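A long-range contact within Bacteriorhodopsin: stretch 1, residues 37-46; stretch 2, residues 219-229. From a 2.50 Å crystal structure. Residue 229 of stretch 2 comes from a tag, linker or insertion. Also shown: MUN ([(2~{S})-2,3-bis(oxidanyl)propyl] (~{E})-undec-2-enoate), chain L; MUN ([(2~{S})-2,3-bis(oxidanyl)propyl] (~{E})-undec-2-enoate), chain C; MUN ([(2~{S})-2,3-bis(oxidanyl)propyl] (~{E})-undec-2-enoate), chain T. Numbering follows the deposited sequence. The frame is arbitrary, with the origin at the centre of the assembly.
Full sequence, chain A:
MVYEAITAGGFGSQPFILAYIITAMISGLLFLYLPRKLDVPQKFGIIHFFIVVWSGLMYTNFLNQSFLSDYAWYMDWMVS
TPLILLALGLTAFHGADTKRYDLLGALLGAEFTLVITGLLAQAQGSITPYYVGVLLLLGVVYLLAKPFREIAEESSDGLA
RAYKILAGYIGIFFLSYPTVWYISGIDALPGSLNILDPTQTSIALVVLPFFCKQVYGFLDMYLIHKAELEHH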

ATOM      1  N   LYS A  37       2.135  -3.907  30.338  1.00 72.53           N
ATOM      2  CA  LYS A  37       2.232  -3.297  31.658  1.00 73.54           C
ATOM      3  C   LYS A  37       0.915  -2.638  32.057  1.00 75.83           C
ATOM      4  O   LYS A  37       0.702  -2.315  33.226  1.00 76.44           O
ATOM      5  CB  LYS A  37       3.359  -2.262  31.682  1.00 69.80           C
ATOM      6  N   LEU A  38       0.060  -2.381  31.071  1.00 79.48           N
ATOM      7  CA  LEU A  38      -1.086  -1.498  31.264  1.00 78.36           C
ATOM      8  C   LEU A  38      -2.398  -2.255  31.074  1.00 80.53           C
ATOM      9  O   LEU A  38      -3.477  -1.669  31.153  1.00 81.36           O
ATOM     10  CB  LEU A  38      -1.023  -0.324  30.285  1.00 77.57           C
ATOM     11  CG  LEU A  38      -0.488   1.000  30.834  1.00 76.68           C
ATOM     12  CD1 LEU A  38       0.526   0.766  31.944  1.00 76.91           C
ATOM     13  CD2 LEU A  38       0.124   1.821  29.710  1.00 73.67           C
ATOM     14  N   ASP A  39      -2.294  -3.534  30.726  1.00 84.30           N
ATOM     15  CA  ASP A  39      -3.446  -4.294  30.256  1.00 92.57           C
ATOM     16  C   ASP A  39      -4.189  -3.516  29.174  1.00 95.98           C
ATOM     17  O   ASP A  39      -5.371  -3.205  29.319  1.00109.48           O
ATOM     18  CB  ASP A  39      -4.381  -4.619  31.423  1.00 96.73           C
ATOM     19  CG  ASP A  39      -3.998  -5.904  32.133  1.00109.41           C
ATOM     20  OD1 ASP A  39      -3.150  -5.845  33.049  1.00 99.18           O
ATOM     21  OD2 ASP A  39      -4.411  -6.985  31.662  1.00106.19           O
ATOM     22  N   VAL A  40      -3.413  -2.997  28.229  1.00 89.93           N
ATOM     23  CA  VAL A  40      -3.946  -2.420  27.002  1.00 79.05           C
ATOM     24  C   VAL A  40      -3.617  -3.344  25.836  1.00 75.94           C
ATOM     25  O   VAL A  40      -2.531  -3.921  25.789  1.00 80.09           O
ATOM     26  CB  VAL A  40      -3.307  -1.046  26.724  1.00 78.48           C
ATOM     27  CG1 VAL A  40      -3.527  -0.637  25.276  1.00 76.86           C
ATOM     28  CG2 VAL A  40      -3.854   0.004  27.678  1.00 79.07           C
ATOM     29  N   PRO A  41      -4.555  -3.494  24.888  1.00 74.24           N
ATOM     30  CA  PRO A  41      -4.342  -4.510  23.866  1.00 66.07           C
ATOM     31  C   PRO A  41      -3.058  -4.288  23.076  1.00 64.87           C
ATOM     32  O   PRO A  41      -2.810  -3.184  22.590  1.00 64.72           O
ATOM     33  CB  PRO A  41      -5.565  -4.353  22.965  1.00 67.65           C
ATOM     34  CG  PRO A  41      -6.639  -3.877  23.882  1.00 73.05           C
ATOM     35  CD  PRO A  41      -5.969  -3.086  24.975  1.00 75.56           C
ATOM     36  N   GLN A  42      -2.313  -5.366  22.851  1.00 62.12           N
ATOM     37  CA  GLN A  42      -0.979  -5.276  22.271  1.00 62.19           C
ATOM     38  C   GLN A  42      -1.010  -4.483  20.968  1.00 58.45           C
ATOM     39  O   GLN A  42      -0.027  -3.843  20.599  1.00 55.24           O
ATOM     40  CB  GLN A  42      -0.423  -6.679  22.014  1.00 71.46           C
ATOM     41  CG  GLN A  42       1.058  -6.709  21.675  1.00 72.73           C
ATOM     42  CD  GLN A  42       1.921  -6.110  22.769  1.00 78.37           C
ATOM     43  OE1 GLN A  42       1.719  -6.383  23.952  1.00 90.47           O
ATOM     44  NE2 GLN A  42       2.918  -5.328  22.374  1.00 79.74           N
ATOM     45  N   LYS A  43      -2.153  -4.512  20.290  1.00 61.13           N
ATOM     46  CA  LYS A  43      -2.265  -3.918  18.963  1.00 61.51           C
ATOM     47  C   LYS A  43      -1.968  -2.423  19.014  1.00 59.69           C
ATOM     48  O   LYS A  43      -1.335  -1.877  18.111  1.00 67.22           O
ATOM     49  CB  LYS A  43      -3.666  -4.152  18.388  1.00 66.03           C
ATOM     50  CG  LYS A  43      -4.795  -3.633  19.264  1.00 72.78           C
ATOM     51  CD  LYS A  43      -6.079  -3.462  18.467  1.00 77.77           C
ATOM     52  CE  LYS A  43      -7.046  -4.610  18.712  1.00 83.87           C
ATOM     53  NZ  LYS A  43      -8.177  -4.209  19.594  1.00 84.72           N
ATOM     54  N   PHE A  44      -2.358  -1.784  20.112  1.00 57.03           N
ATOM     55  CA  PHE A  44      -2.144  -0.352  20.277  1.00 56.53           C
ATOM     56  C   PHE A  44      -0.654  -0.035  20.355  1.00 53.77           C
ATOM     57  O   PHE A  44      -0.169   0.874  19.680  1.00 54.14           O
ATOM     58  CB  PHE A  44      -2.854   0.150  21.536  1.00 57.04           C
ATOM     59  CG  PHE A  44      -4.344   0.265  21.384  1.00 54.29           C
ATOM     60  CD1 PHE A  44      -4.890   1.242  20.568  1.00 53.03           C
ATOM     61  CD2 PHE A  44      -5.177  -0.723  21.883  1.00 55.79           C
ATOM     62  CE1 PHE A  44      -6.251   1.287  20.331  1.00 55.31           C
ATOM     63  CE2 PHE A  44      -6.540  -0.679  21.658  1.00 55.62           C
ATOM     64  CZ  PHE A  44      -7.078   0.333  20.889  1.00 55.73           C
ATOM     65  N   GLY A  45       0.087  -0.888  21.055  1.00 55.37           N
ATOM     66  CA  GLY A  45       1.543  -0.821  21.052  1.00 53.31           C
ATOM     67  C   GLY A  45       2.126  -0.985  19.662  1.00 54.09           C
ATOM     68  O   GLY A  45       3.007  -0.226  19.256  1.00 50.77           O
ATOM     69  N   ILE A  46       1.687  -2.023  18.955  1.00 55.85           N
ATOM     70  CA  ILE A  46       2.152  -2.265  17.593  1.00 56.33           C
ATOM     71  C   ILE A  46       2.007  -0.998  16.759  1.00 55.76           C
ATOM     72  O   ILE A  46       2.968  -0.529  16.150  1.00 56.01           O
ATOM     73  CB  ILE A  46       1.352  -3.390  16.911  1.00 59.17           C
ATOM     74  CG1 ILE A  46       1.360  -4.654  17.774  1.00 60.87           C
ATOM     75  CG2 ILE A  46       1.928  -3.686  15.535  1.00 64.12           C
ATOM     76  CD1 ILE A  46       2.746  -5.102  18.186  1.00 66.02           C
ATOM     77  N   LEU A 219      -0.236   8.984  25.428  1.00 60.00           N
ATOM     78  CA  LEU A 219      -1.526   9.554  25.796  1.00 61.94           C
ATOM     79  C   LEU A 219      -2.648   8.553  25.534  1.00 61.23           C
ATOM     80  O   LEU A 219      -3.534   8.368  26.368  1.00 63.39           O
ATOM     81  CB  LEU A 219      -1.775  10.834  24.996  1.00 65.60           C
ATOM     82  CG  LEU A 219      -2.619  11.922  25.665  1.00 65.74           C
ATOM     83  CD1 LEU A 219      -3.868  12.199  24.844  1.00 74.25           C
ATOM     84  CD2 LEU A 219      -2.982  11.541  27.092  1.00 67.66           C
ATOM     85  N   ASP A 220      -2.569   7.871  24.397  1.00 58.30           N
ATOM     86  CA  ASP A 220      -3.639   6.984  23.956  1.00 60.48           C
ATOM     87  C   ASP A 220      -3.733   5.766  24.868  1.00 58.72           C
ATOM     88  O   ASP A 220      -4.822   5.374  25.287  1.00 58.37           O
ATOM     89  CB  ASP A 220      -3.395   6.535  22.514  1.00 63.00           C
ATOM     90  CG  ASP A 220      -4.407   5.511  22.042  1.00 65.54           C
ATOM     91  OD1 ASP A 220      -5.616   5.712  22.288  1.00 65.61           O
ATOM     92  OD2 ASP A 220      -4.006   4.551  21.351  1.00 62.46           O
ATOM     93  N   MET A 221      -2.581   5.195  25.204  1.00 66.19           N
ATOM     94  CA  MET A 221      -2.536   3.907  25.884  1.00 71.39           C
ATOM     95  C   MET A 221      -2.817   4.079  27.372  1.00 67.61           C
ATOM     96  O   MET A 221      -3.467   3.234  27.990  1.00 68.48           O
ATOM     97  CB  MET A 221      -1.168   3.252  25.683  1.00 68.64           C
ATOM     98  CG  MET A 221      -0.939   2.728  24.275  1.00 65.58           C
ATOM     99  SD  MET A 221       0.375   1.499  24.188  1.00 68.16           S
ATOM    100  CE  MET A 221       1.581   2.367  23.187  1.00 65.87           C
ATOM    101  N   TYR A 222      -2.459   5.243  27.905  1.00 70.74           N
ATOM    102  CA  TYR A 222      -2.713   5.550  29.308  1.00 83.14           C
ATOM    103  C   TYR A 222      -4.176   5.923  29.535  1.00 76.26           C
ATOM    104  O   TYR A 222      -4.768   5.551  30.548  1.00 77.18           O
ATOM    105  CB  TYR A 222      -1.801   6.686  29.779  1.00 94.67           C
ATOM    106  CG  TYR A 222      -0.476   6.215  30.338  1.00115.47           C
ATOM    107  CD1 TYR A 222      -0.385   5.703  31.625  1.00130.24           C
ATOM    108  CD2 TYR A 222       0.683   6.273  29.574  1.00121.35           C
ATOM    109  CE1 TYR A 222       0.822   5.268  32.139  1.00127.10           C
ATOM    110  CE2 TYR A 222       1.893   5.835  30.077  1.00112.92           C
ATOM    111  CZ  TYR A 222       1.958   5.337  31.360  1.00114.91           C
ATOM    112  OH  TYR A 222       3.163   4.905  31.868  1.00111.93           O
ATOM    113  N   LEU A 223      -4.776   6.598  28.558  1.00 69.77           N
ATOM    114  CA  LEU A 223      -6.176   6.999  28.653  1.00 65.77           C
ATOM    115  C   LEU A 223      -7.089   5.775  28.649  1.00 64.87           C
ATOM    116  O   LEU A 223      -8.037   5.696  29.431  1.00 68.42           O
ATOM    117  CB  LEU A 223      -6.547   7.926  27.492  1.00 65.57           C
ATOM    118  CG  LEU A 223      -6.870   9.373  27.872  1.00 72.83           C
ATOM    119  CD1 LEU A 223      -5.920   9.873  28.949  1.00 76.72           C
ATOM    120  CD2 LEU A 223      -6.816  10.272  26.646  1.00 77.41           C
ATOM    121  N   ILE A 224      -6.852   4.871  27.705  1.00 65.85           N
ATOM    122  CA  ILE A 224      -7.527   3.577  27.690  1.00 63.93           C
ATOM    123  C   ILE A 224      -7.322   2.855  29.018  1.00 59.99           C
ATOM    124  O   ILE A 224      -8.282   2.464  29.681  1.00 57.07           O
ATOM    125  CB  ILE A 224      -6.987   2.685  26.558  1.00 63.62           C
ATOM    126  CG1 ILE A 224      -7.547   3.142  25.210  1.00 66.79           C
ATOM    127  CG2 ILE A 224      -7.340   1.227  26.814  1.00 62.86           C
ATOM    128  CD1 ILE A 224      -6.790   2.596  24.019  1.00 71.88           C
ATOM    129  N   HIS A 225      -6.060   2.637  29.369  1.00 58.44           N
ATOM    130  CA  HIS A 225      -5.705   2.030  30.644  1.00 59.94           C
ATOM    131  C   HIS A 225      -6.535   2.621  31.780  1.00 59.20           C
ATOM    132  O   HIS A 225      -7.281   1.908  32.451  1.00 57.33           O
ATOM    133  CB  HIS A 225      -4.216   2.243  30.921  1.00 62.08           C
ATOM    134  CG  HIS A 225      -3.786   1.804  32.285  1.00 66.62           C
ATOM    135  ND1 HIS A 225      -3.852   0.490  32.697  1.00 66.07           N
ATOM    136  CD2 HIS A 225      -3.181   2.482  33.288  1.00 65.98           C
ATOM    137  CE1 HIS A 225      -3.344   0.386  33.912  1.00 64.69           C
ATOM    138  NE2 HIS A 225      -2.930   1.580  34.294  1.00 68.99           N
ATOM    139  N   LYS A 226      -6.325   3.906  32.049  1.00 60.12           N
ATOM    140  CA  LYS A 226      -7.080   4.608  33.080  1.00 62.34           C
ATOM    141  C   LYS A 226      -8.565   4.282  32.973  1.00 64.59           C
ATOM    142  O   LYS A 226      -9.222   4.001  33.976  1.00 65.00           O
ATOM    143  CB  LYS A 226      -6.871   6.118  32.952  1.00 61.90           C
ATOM    144  CG  LYS A 226      -6.078   6.732  34.094  1.00 62.57           C
ATOM    145  N   ALA A 227      -9.107   4.414  31.768  1.00 68.60           N
ATOM    146  CA  ALA A 227     -10.531   4.203  31.540  1.00 65.62           C
ATOM    147  C   ALA A 227     -10.938   2.797  31.968  1.00 69.05           C
ATOM    148  O   ALA A 227     -11.995   2.602  32.566  1.00 71.47           O
ATOM    149  CB  ALA A 227     -10.867   4.425  30.073  1.00 62.91           C
ATOM    150  N   GLU A 228     -10.101   1.818  31.643  1.00 71.06           N
ATOM    151  CA  GLU A 228     -10.396   0.424  31.953  1.00 73.08           C
ATOM    152  C   GLU A 228     -10.259   0.167  33.449  1.00 73.93           C
ATOM    153  O   GLU A 228     -10.957  -0.677  34.010  1.00 76.78           O
ATOM    154  CB  GLU A 228      -9.460  -0.503  31.178  1.00 77.68           C
ATOM    155  CG  GLU A 228      -9.741  -0.554  29.685  1.00 80.88           C
ATOM    156  CD  GLU A 228      -9.979  -1.965  29.184  1.00 86.06           C
ATOM    157  OE1 GLU A 228      -9.024  -2.583  28.669  1.00 95.81           O
ATOM    158  OE2 GLU A 228     -11.126  -2.448  29.286  1.00 80.78           O
ATOM    159  N   LEU A 229      -9.388   0.933  34.098  1.00 74.53           N
ATOM    160  CA  LEU A 229      -9.243   0.869  35.546  1.00 77.14           C
ATOM    161  C   LEU A 229     -10.506   1.375  36.235  1.00 80.12           C
ATOM    162  O   LEU A 229     -10.908   0.856  37.275  1.00 82.38           O
ATOM    163  CB  LEU A 229      -8.039   1.700  35.993  1.00 77.28           C
ATOM    164  CG  LEU A 229      -6.710   0.945  36.020  1.00 75.18           C
ATOM    165  CD1 LEU A 229      -5.723   1.634  36.949  1.00 75.61           C
ATOM    166  CD2 LEU A 229      -6.930  -0.500  36.440  1.00 75.68           C
TER
HETATM  167  CAR MUN L 309      10.466  10.341  24.582  1.00106.78           C
HETATM  168  CAQ MUN L 309       9.404  10.497  25.671  1.00116.15           C
HETATM  169  CAP MUN L 309       8.292  11.418  25.168  1.00111.13           C
HETATM  170  CAO MUN L 309       7.576  12.050  26.362  1.00106.11           C
HETATM  171  CAN MUN L 309       6.064  11.958  26.156  1.00 94.18           C
HETATM  172  CAM MUN L 309       5.450  11.118  27.278  1.00 96.51           C
HETATM  173  CAK MUN L 309       4.395  11.946  28.014  1.00 96.97           C
HETATM  174  CAH MUN L 309       3.009  11.586  27.476  1.00 90.84           C
HETATM  175  CAF MUN L 309       1.955  11.813  28.562  1.00 77.12           C
HETATM  176  CAC MUN L 309       1.277  10.545  29.089  1.00 86.16           C
HETATM  177  CAA MUN L 309       0.157  10.780  30.106  1.00100.83           C
HETATM  178  OAD MUN L 309       0.141  11.795  30.803  1.00124.32           O
HETATM  179  OAB MUN L 309      -0.675   9.721  30.296  1.00115.85           O
HETATM  180  CAE MUN L 309      -1.189   9.752  31.630  1.00116.41           C
HETATM  181  CAG MUN L 309      -2.637  10.247  31.610  1.00111.62           C
HETATM  182  OAJ MUN L 309      -3.252   9.872  30.375  1.00120.58           O
HETATM  183  CAI MUN L 309      -3.406   9.620  32.774  1.00104.00           C
HETATM  184  OAL MUN L 309      -3.135   8.218  32.825  1.00 94.60           O
HETATM  185  CAR MUN C 311       9.758  -6.159  16.579  1.00100.08           C
HETATM  186  CAQ MUN C 311       8.585  -5.524  15.831  1.00 90.84           C
HETATM  187  CAP MUN C 311       7.345  -5.554  16.723  1.00 86.51           C
HETATM  188  CAO MUN C 311       7.353  -6.840  17.550  1.00 80.72           C
HETATM  189  CAN MUN C 311       5.929  -7.155  18.007  1.00 77.04           C
HETATM  190  CAM MUN C 311       5.896  -7.256  19.533  1.00 70.65           C
HETATM  191  CAK MUN C 311       4.657  -8.044  19.957  1.00 67.60           C
HETATM  192  CAH MUN C 311       5.072  -9.176  20.897  1.00 74.08           C
HETATM  193  CAF MUN C 311       3.893  -9.538  21.802  1.00 77.93           C
HETATM  194  CAC MUN C 311       3.361 -10.963  21.638  1.00 91.85           C
HETATM  195  CAA MUN C 311       1.891 -11.159  22.013  1.00106.31           C
HETATM  196  OAD MUN C 311       1.257 -10.253  22.552  1.00125.90           O
HETATM  197  OAB MUN C 311       1.460 -12.447  21.960  1.00103.68           O
HETATM  198  CAE MUN C 311       1.020 -12.849  23.260  1.00 92.17           C
HETATM  199  CAG MUN C 311       2.170 -13.535  24.000  1.00102.33           C
HETATM  200  OAJ MUN C 311       3.320 -12.684  23.988  1.00 95.80           O
HETATM  201  CAI MUN C 311       1.754 -13.808  25.447  1.00100.63           C
HETATM  202  OAL MUN C 311       0.402 -14.274  25.474  1.00114.21           O
HETATM  203  CAN MUN T 317      11.750   8.839  32.808  1.00 90.37           C
HETATM  204  CAM MUN T 317      10.276   9.152  33.068  1.00 88.92           C
HETATM  205  CAK MUN T 317       9.669   8.056  33.946  1.00 91.68           C
HETATM  206  CAH MUN T 317       8.206   8.391  34.245  1.00 92.07           C
HETATM  207  CAF MUN T 317       7.514   7.166  34.851  1.00 92.82           C
HETATM  208  CAC MUN T 317       6.119   7.420  35.434  1.00100.43           C
HETATM  209  CAA MUN T 317       5.228   6.184  35.593  1.00127.23           C
HETATM  210  OAD MUN T 317       5.689   5.052  35.441  1.00152.78           O
HETATM  211  OAB MUN T 317       4.005   6.430  36.139  1.00111.94           O
HETATM  212  CAE MUN T 317       2.977   6.033  35.227  1.00116.96           C
HETATM  213  CAG MUN T 317       2.258   4.796  35.771  1.00113.91           C
HETATM  214  OAJ MUN T 317       2.800   4.453  37.050  1.00103.50           O
HETATM  215  CAI MUN T 317       0.764   5.093  35.913  1.00 97.02           C
HETATM  216  OAL MUN T 317       0.146   4.069  36.696  1.00 97.17           O

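This is a mainly apolar contact, 539 Å² summed over both sides, in which the weakly bonded end of one helix, a short loop and the early part of the next helix pack against a helix at least 176 residues away in sequence, with one hydrogen bond across it. Helix 42-46 runs almost antiparallel to helix 219-229 (167°), but their axes come no closer than 10.5 Å, so side chains such as Phe44 and Met221 bridge that part of the contact. The backbones draw nearest at Leu38 and His225, whose CA atoms lie 5.8 Å apart. There His225 ND1 donates to Leu38 O at 2.7 Å, with a bent N-H...O angle of 134°. His225, at chi1 173° (t), also turns a ring face to Leu38, whose CG sits 3.8 Å from the ring centroid. The same leucine serves a second ring: its CD2 stands 4.2 Å from the centroid of Tyr222, almost on the ring normal. A branched apolar side chain suits a place where two ring faces must be met at once, and Leu38 is the residue most covered by the other stretch. Asp39 follows with positive phi as the chain leaves helical geometry. Val40 then points toward the long helix, its CG2 3.8 Å from Ile224 CG2 and 3.3 Å from Met221 O; that carbonyl already accepts the helical bond from His225 N, so an apolar neighbour leaves it satisfied. Farther along, Ile224 CD1 lies over one face of the Phe44 ring, 3.9 Å from its centroid, while Asp220 OD2 approaches Phe44 CD1 obliquely at 3.5 Å. Met221, long and flexible, reaches past Val40 and Phe44 to Gly45, where its CE comes within 3.8 Å of Gly45 CA; the glycine presents bare backbone there. Glu228 OE1 lies 3.8 Å from Asp39 O, too far for a hydrogen bond, and is hydrogen-bonded elsewhere in the structure.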